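Local coordinates for protein tail component (Lactobacillus phage J-1, PDB 5LY8) that probably binds host cell-wall carbohydrate through this second carbohydrate-binding module of the evolved distal tail (Dit) protein, and holds magnesium ions, at residues Tyr18-Asn23 / Pro76-Thr81; Gln151-Asp156 / Leu179-Asp184. All coordinates share one frame; numbering follows the deposited sequence.

Contact 1 (Tyr18-Asn23 / Pro76-Thr81); sequences YHLDFN and PSMSGT. With MG (magnesium ion), chain C.
M78 reaches across the core of this concanavalin-like beta-sandwich toward L20 and F22, joining strand 73-81 of one sheet to the end of strand 11-20 in the other. From CB, its CG runs anti to the backbone N (chi1 -173°) and beside the carbonyl carbon, and the chain stays extended as far as SD. SD lies 3.7 Å from CD1 of L20, the two side chains meeting at a slant. The same sulfur stands at the rim of the F22 ring, near its plane, 4.4 Å from CE2. The bend at chi3 (-69°) swings CE away from L20 but keeps it on the F22 side, 4.7 Å from F22 CE2. L20 CB lies over one face of the F22 ring, toward its rim. W209 and W226, from strands 208-216 and 223-238, also touch M78. Beyond L20 the chain leaves its strand in an Asx turn: N23 N donates to D21 OD1 (3.0 Å), meeting it from above the carboxylate plane. D21, between L20 and F22 in sequence, links this cluster to a magnesium site completed by the backbone O atoms of G59 and Q227 and three waters. D21 binds the metal through its backbone O, at 2.4 Å.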
loop_
_atom_site.group_PDB
_atom_site.type_symbol
_atom_site.label_atom_id
_atom_site.label_comp_id
_atom_site.label_asym_id
_atom_site.label_seq_id
_atom_site.Cartn_x
_atom_site.Cartn_y
_atom_site.Cartn_z
ATOM N N TYR A 18 -14.343 5.883 0.624
ATOM C CA TYR A 18 -14.259 5.685 2.066
ATOM C C TYR A 18 -13.161 6.591 2.538
ATOM O O TYR A 18 -12.320 7.018 1.744
ATOM C CB TYR A 18 -13.942 4.206 2.449
ATOM C CG TYR A 18 -12.485 3.841 2.242
ATOM C CD1 TYR A 18 -12.027 3.397 1.005
ATOM C CD2 TYR A 18 -11.549 4.021 3.258
ATOM C CE1 TYR A 18 -10.675 3.148 0.781
ATOM C CE2 TYR A 18 -10.196 3.775 3.041
ATOM C CZ TYR A 18 -9.764 3.374 1.796
ATOM O OH TYR A 18 -8.431 3.162 1.559
ATOM N N HIS A 19 -13.145 6.832 3.846
ATOM C CA HIS A 19 -12.094 7.589 4.481
ATOM C C HIS A 19 -11.926 7.066 5.890
ATOM O O HIS A 19 -12.889 7.041 6.674
ATOM C CB HIS A 19 -12.407 9.101 4.479
ATOM C CG HIS A 19 -11.415 9.905 5.260
ATOM N ND1 HIS A 19 -11.807 10.993 6.005
ATOM C CD2 HIS A 19 -10.083 9.722 5.427
ATOM C CE1 HIS A 19 -10.713 11.458 6.579
ATOM N NE2 HIS A 19 -9.649 10.729 6.263
ATOM N N LEU A 20 -10.723 6.594 6.205
ATOM C CA LEU A 20 -10.369 6.196 7.567
ATOM C C LEU A 20 -9.459 7.255 8.158
ATOM O O LEU A 20 -8.394 7.509 7.607
ATOM C CB LEU A 20 -9.647 4.835 7.629
ATOM C CG LEU A 20 -10.422 3.667 7.002
ATOM C CD1 LEU A 20 -9.608 2.390 7.040
ATOM C CD2 LEU A 20 -11.777 3.432 7.683
ATOM N N ASP A 21 -9.880 7.889 9.244
ATOM C CA ASP A 21 -9.012 8.822 9.970
ATOM C C ASP A 21 -8.464 8.205 11.253
ATOM O O ASP A 21 -7.626 8.818 11.917
ATOM C CB ASP A 21 -9.711 10.150 10.279
ATOM C CG ASP A 21 -10.987 10.068 11.075
ATOM O OD1 ASP A 21 -11.174 9.074 11.831
ATOM O OD2 ASP A 21 -11.835 10.980 10.911
ATOM N N PHE A 22 -8.945 7.019 11.629
ATOM C CA PHE A 22 -8.487 6.252 12.792
ATOM C C PHE A 22 -8.815 6.914 14.124
ATOM O O PHE A 22 -8.295 6.452 15.138
ATOM C CB PHE A 22 -6.993 5.866 12.703
ATOM C CG PHE A 22 -6.730 5.070 11.453
ATOM C CD1 PHE A 22 -5.939 5.579 10.442
ATOM C CD2 PHE A 22 -7.311 3.820 11.269
ATOM C CE1 PHE A 22 -5.700 4.839 9.281
ATOM C CE2 PHE A 22 -7.063 3.079 10.110
ATOM C CZ PHE A 22 -6.308 3.617 9.107
ATOM N N ASN A 23 -9.697 7.924 14.142
ATOM C CA ASN A 23 -10.114 8.547 15.424
ATOM C C ASN A 23 -10.935 7.547 16.264
ATOM O O ASN A 23 -10.950 7.582 17.462
ATOM C CB ASN A 23 -10.880 9.844 15.179
ATOM C CG ASN A 23 -9.986 10.972 14.720
ATOM O OD1 ASN A 23 -8.810 10.952 14.897
ATOM N ND2 ASN A 23 -10.576 11.964 14.145
ATOM N N PRO A 76 -0.494 -7.519 10.440
ATOM C CA PRO A 76 -1.922 -7.251 10.243
ATOM C C PRO A 76 -2.261 -6.640 8.904
ATOM O O PRO A 76 -1.445 -5.922 8.324
ATOM C CB PRO A 76 -2.260 -6.279 11.381
ATOM C CG PRO A 76 -0.992 -5.587 11.649
ATOM C CD PRO A 76 0.099 -6.619 11.449
ATOM N N SER A 77 -3.468 -6.925 8.433
ATOM C CA SER A 77 -3.998 -6.292 7.247
ATOM C C SER A 77 -5.397 -5.793 7.474
ATOM O O SER A 77 -6.136 -6.302 8.350
ATOM C CB SER A 77 -3.962 -7.217 6.038
ATOM O OG SER A 77 -5.056 -8.119 6.095
ATOM N N MET A 78 -5.786 -4.829 6.645
ATOM C CA MET A 78 -7.120 -4.250 6.636
ATOM C C MET A 78 -7.525 -4.122 5.181
ATOM O O MET A 78 -6.699 -3.736 4.340
ATOM C CB MET A 78 -7.110 -2.899 7.339
ATOM C CG MET A 78 -8.499 -2.311 7.529
ATOM S SD MET A 78 -8.497 -0.805 8.510
ATOM C CE MET A 78 -8.060 -1.482 10.110
ATOM N N SER A 79 -8.791 -4.456 4.878
ATOM C CA SER A 79 -9.286 -4.439 3.505
ATOM C C SER A 79 -10.672 -3.864 3.439
ATOM O O SER A 79 -11.422 -3.946 4.404
ATOM C CB SER A 79 -9.350 -5.865 2.951
ATOM O OG SER A 79 -8.061 -6.448 2.908
ATOM N N GLY A 80 -11.040 -3.410 2.253
ATOM C CA GLY A 80 -12.395 -2.924 2.011
ATOM C C GLY A 80 -12.773 -3.120 0.562
ATOM O O GLY A 80 -11.926 -3.415 -0.293
ATOM N N THR A 81 -14.053 -2.934 0.283
ATOM C CA THR A 81 -14.603 -3.063 -1.063
ATOM C C THR A 81 -14.770 -1.713 -1.725
ATOM O O THR A 81 -15.003 -0.698 -1.051
ATOM C CB THR A 81 -15.892 -3.870 -1.069
ATOM O OG1 THR A 81 -16.877 -3.138 -0.361
ATOM C CG2 THR A 81 -15.702 -5.247 -0.494
HETATM MG MG MG C . -5.760 10.191 11.478
HETATM O O HOH W 1 -7.113 11.763 12.854
HETATM O O HOH W 2 -4.214 12.002 12.005
HETATM O O HOH W 3 -6.470 11.590 9.623
#

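Contact 2 (Gln151-Asp156 / Leu179-Asp184); sequences QMLFFD and LTFRLD
F154 and F181 meet in the core of the beta-sandwich, where strand 151-158 of one sheet lies over strand 178-185 of the other. The short strand axes pass 9.9 Å apart, with N-to-C directions 29° from parallel, and no hydrogen bond links the segments; the contact is made by side chains.

The aromatic part is an offset edge-to-face pair, the edge of F154 directed at the face of F181, with centroids 5.5 Å apart and planes at 70°. F154 CE1 comes to 3.6 Å from F181 CD1, while its neighbour CZ lies 3.7 Å from F181 CB, so this edge spans the root of the F181 ring. F154 has CG placed between the backbone N and the carbonyl carbon (chi1 61°), which brings the ring over to F181. F140, on strand 138-144, stacks edge-to-face with F154 and also touches F181, extending the aromatic cluster.

The aliphatic part rests on L153. Its CD1 sits 4.1 Å from F181 CE1, the two side chains crossing at about a right angle, and 4.2 Å from L179 CD2. That L153 and F154, neighbours in sequence, both point at the opposite sheet follows from a classic beta bulge, in which both residues face G142 of strand 138-144.

The polar part lies within segment 179-184. R182, whose CB points away from segment 151-156, forms a salt bridge with D184 in a side-on, two-nitrogen grip that fixes the guanidinium against the carboxylate. Both nitrogens approach on the syn side of the carboxylate: NE of R182 donates to OD1 of D184, and R182 NH2 to D184 OD2, each at 2.9 Å.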
loop_
_atom_site.group_PDB
_atom_site.type_symbol
_atom_site.label_atom_id
_atom_site.label_comp_id
_atom_site.label_asym_id
_atom_site.label_seq_id
_atom_site.Cartn_x
_atom_site.Cartn_y
_atom_site.Cartn_z
ATOM N N GLN A 151 4.331 -7.802 -12.692
ATOM C CA GLN A 151 5.469 -7.092 -13.238
ATOM C C GLN A 151 5.877 -6.032 -12.233
ATOM O O GLN A 151 5.084 -5.134 -11.928
ATOM C CB GLN A 151 5.116 -6.394 -14.549
ATOM C CG GLN A 151 5.066 -7.294 -15.767
ATOM C CD GLN A 151 4.588 -6.557 -16.999
ATOM O OE1 GLN A 151 3.881 -7.119 -17.839
ATOM N NE2 GLN A 151 4.964 -5.289 -17.147
ATOM N N MET A 152 7.079 -6.155 -11.679
ATOM C CA MET A 152 7.575 -5.117 -10.795
ATOM C C MET A 152 8.077 -4.015 -11.725
ATOM O O MET A 152 9.049 -4.202 -12.480
ATOM C CB MET A 152 8.673 -5.617 -9.848
ATOM C CG MET A 152 9.140 -4.506 -8.907
ATOM S SD MET A 152 10.296 -5.033 -7.642
ATOM C CE MET A 152 9.218 -5.856 -6.550
ATOM N N LEU A 153 7.355 -2.879 -11.736
ATOM C CA LEU A 153 7.665 -1.754 -12.621
ATOM C C LEU A 153 8.924 -1.024 -12.225
ATOM O O LEU A 153 9.603 -0.475 -13.080
ATOM C CB LEU A 153 6.480 -0.802 -12.672
ATOM C CG LEU A 153 5.185 -1.393 -13.248
ATOM C CD1 LEU A 153 4.034 -0.421 -13.063
ATOM C CD2 LEU A 153 5.327 -1.726 -14.753
ATOM N N PHE A 154 9.221 -0.936 -10.936
ATOM C CA PHE A 154 10.441 -0.265 -10.493
ATOM C C PHE A 154 10.794 -0.791 -9.119
ATOM O O PHE A 154 9.923 -1.271 -8.388
ATOM C CB PHE A 154 10.276 1.275 -10.456
ATOM C CG PHE A 154 9.204 1.736 -9.498
ATOM C CD1 PHE A 154 7.889 1.863 -9.914
ATOM C CD2 PHE A 154 9.515 2.052 -8.179
ATOM C CE1 PHE A 154 6.900 2.285 -9.028
ATOM C CE2 PHE A 154 8.515 2.447 -7.290
ATOM C CZ PHE A 154 7.215 2.557 -7.720
ATOM N N PHE A 155 12.052 -0.629 -8.765
ATOM C CA PHE A 155 12.631 -0.976 -7.480
ATOM C C PHE A 155 13.563 0.186 -7.198
ATOM O O PHE A 155 14.611 0.300 -7.840
ATOM C CB PHE A 155 13.391 -2.297 -7.642
ATOM C CG PHE A 155 14.011 -2.898 -6.397
ATOM C CD1 PHE A 155 15.189 -2.387 -5.863
ATOM C CD2 PHE A 155 13.464 -4.033 -5.818
ATOM C CE1 PHE A 155 15.780 -2.968 -4.731
ATOM C CE2 PHE A 155 14.070 -4.626 -4.703
ATOM C CZ PHE A 155 15.230 -4.092 -4.176
ATOM N N ASP A 156 13.163 1.098 -6.313
ATOM C CA ASP A 156 13.884 2.344 -6.064
ATOM C C ASP A 156 14.529 2.322 -4.703
ATOM O O ASP A 156 13.836 2.381 -3.679
ATOM C CB ASP A 156 12.920 3.556 -6.196
ATOM C CG ASP A 156 12.500 3.938 -7.610
ATOM O OD1 ASP A 156 12.943 3.259 -8.579
ATOM O OD2 ASP A 156 11.719 4.901 -7.751
ATOM N N LEU A 179 -0.248 4.600 -14.803
ATOM C CA LEU A 179 -0.297 4.202 -13.415
ATOM C C LEU A 179 0.865 4.906 -12.712
ATOM O O LEU A 179 2.030 4.737 -13.114
ATOM C CB LEU A 179 -0.142 2.672 -13.352
ATOM C CG LEU A 179 -0.107 2.032 -11.957
ATOM C CD1 LEU A 179 -1.373 2.338 -11.159
ATOM C CD2 LEU A 179 0.063 0.557 -12.065
ATOM N N THR A 180 0.557 5.696 -11.662
ATOM C CA THR A 180 1.586 6.397 -10.915
ATOM C C THR A 180 1.619 5.909 -9.475
ATOM O O THR A 180 0.568 5.707 -8.824
ATOM C CB THR A 180 1.322 7.902 -10.960
ATOM O OG1 THR A 180 1.373 8.336 -12.315
ATOM C CG2 THR A 180 2.323 8.736 -10.132
ATOM N N PHE A 181 2.845 5.764 -8.964
ATOM C CA PHE A 181 3.101 5.481 -7.572
ATOM C C PHE A 181 3.898 6.644 -7.017
ATOM O O PHE A 181 4.899 7.063 -7.642
ATOM C CB PHE A 181 3.951 4.228 -7.458
ATOM C CG PHE A 181 3.303 2.957 -7.926
ATOM C CD1 PHE A 181 3.308 2.608 -9.274
ATOM C CD2 PHE A 181 2.698 2.105 -7.023
ATOM C CE1 PHE A 181 2.704 1.423 -9.693
ATOM C CE2 PHE A 181 2.098 0.925 -7.447
ATOM C CZ PHE A 181 2.107 0.588 -8.773
ATOM N N ARG A 182 3.502 7.166 -5.853
ATOM C CA ARG A 182 4.256 8.243 -5.232
ATOM C C ARG A 182 4.524 7.926 -3.781
ATOM O O ARG A 182 3.735 7.266 -3.107
ATOM C CB ARG A 182 3.500 9.569 -5.244
ATOM C CG ARG A 182 3.031 9.995 -6.636
ATOM C CD ARG A 182 2.813 11.490 -6.789
ATOM N NE ARG A 182 2.093 12.048 -5.644
ATOM C CZ ARG A 182 0.781 12.258 -5.606
ATOM N NH1 ARG A 182 0.019 11.956 -6.656
ATOM N NH2 ARG A 182 0.215 12.751 -4.513
ATOM N N LEU A 183 5.634 8.468 -3.292
ATOM C CA LEU A 183 5.946 8.478 -1.876
ATOM C C LEU A 183 6.294 9.934 -1.577
ATOM O O LEU A 183 7.451 10.360 -1.671
ATOM C CB LEU A 183 7.066 7.501 -1.495
ATOM C CG LEU A 183 7.245 7.269 -0.024
ATOM C CD1 LEU A 183 6.135 6.381 0.523
ATOM C CD2 LEU A 183 8.620 6.650 0.242
ATOM N N ASP A 184 5.269 10.724 -1.244
ATOM C CA ASP A 184 5.446 12.150 -1.019
ATOM C C ASP A 184 6.057 12.414 0.344
ATOM O O ASP A 184 5.548 11.910 1.349
ATOM C CB ASP A 184 4.104 12.882 -1.096
ATOM C CG ASP A 184 3.360 12.854 -2.411
ATOM O OD1 ASP A 184 3.990 12.545 -3.454
ATOM O OD2 ASP A 184 2.181 13.261 -2.424
#

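Contacts 1 and 2 each bridge the same two sheets of the sandwich, at places about 22 Å apart between centres and on opposite sides of the chain's centre; their nearest atoms are about 14 Å apart. In the six-stranded sheet, strand 11-20 of contact 1 is an outermost strand, whereas strand 178-185 of contact 2 lies next to the other outermost strand, 191-197. Their partners, 73-81 and 151-158, belong to the mixed sheet. Along the chain contact 1 closes before contact 2 opens. The two sheets of this carbohydrate-binding module are thus joined at two separate places, one beside a magnesium site and the other away from the annotated sites.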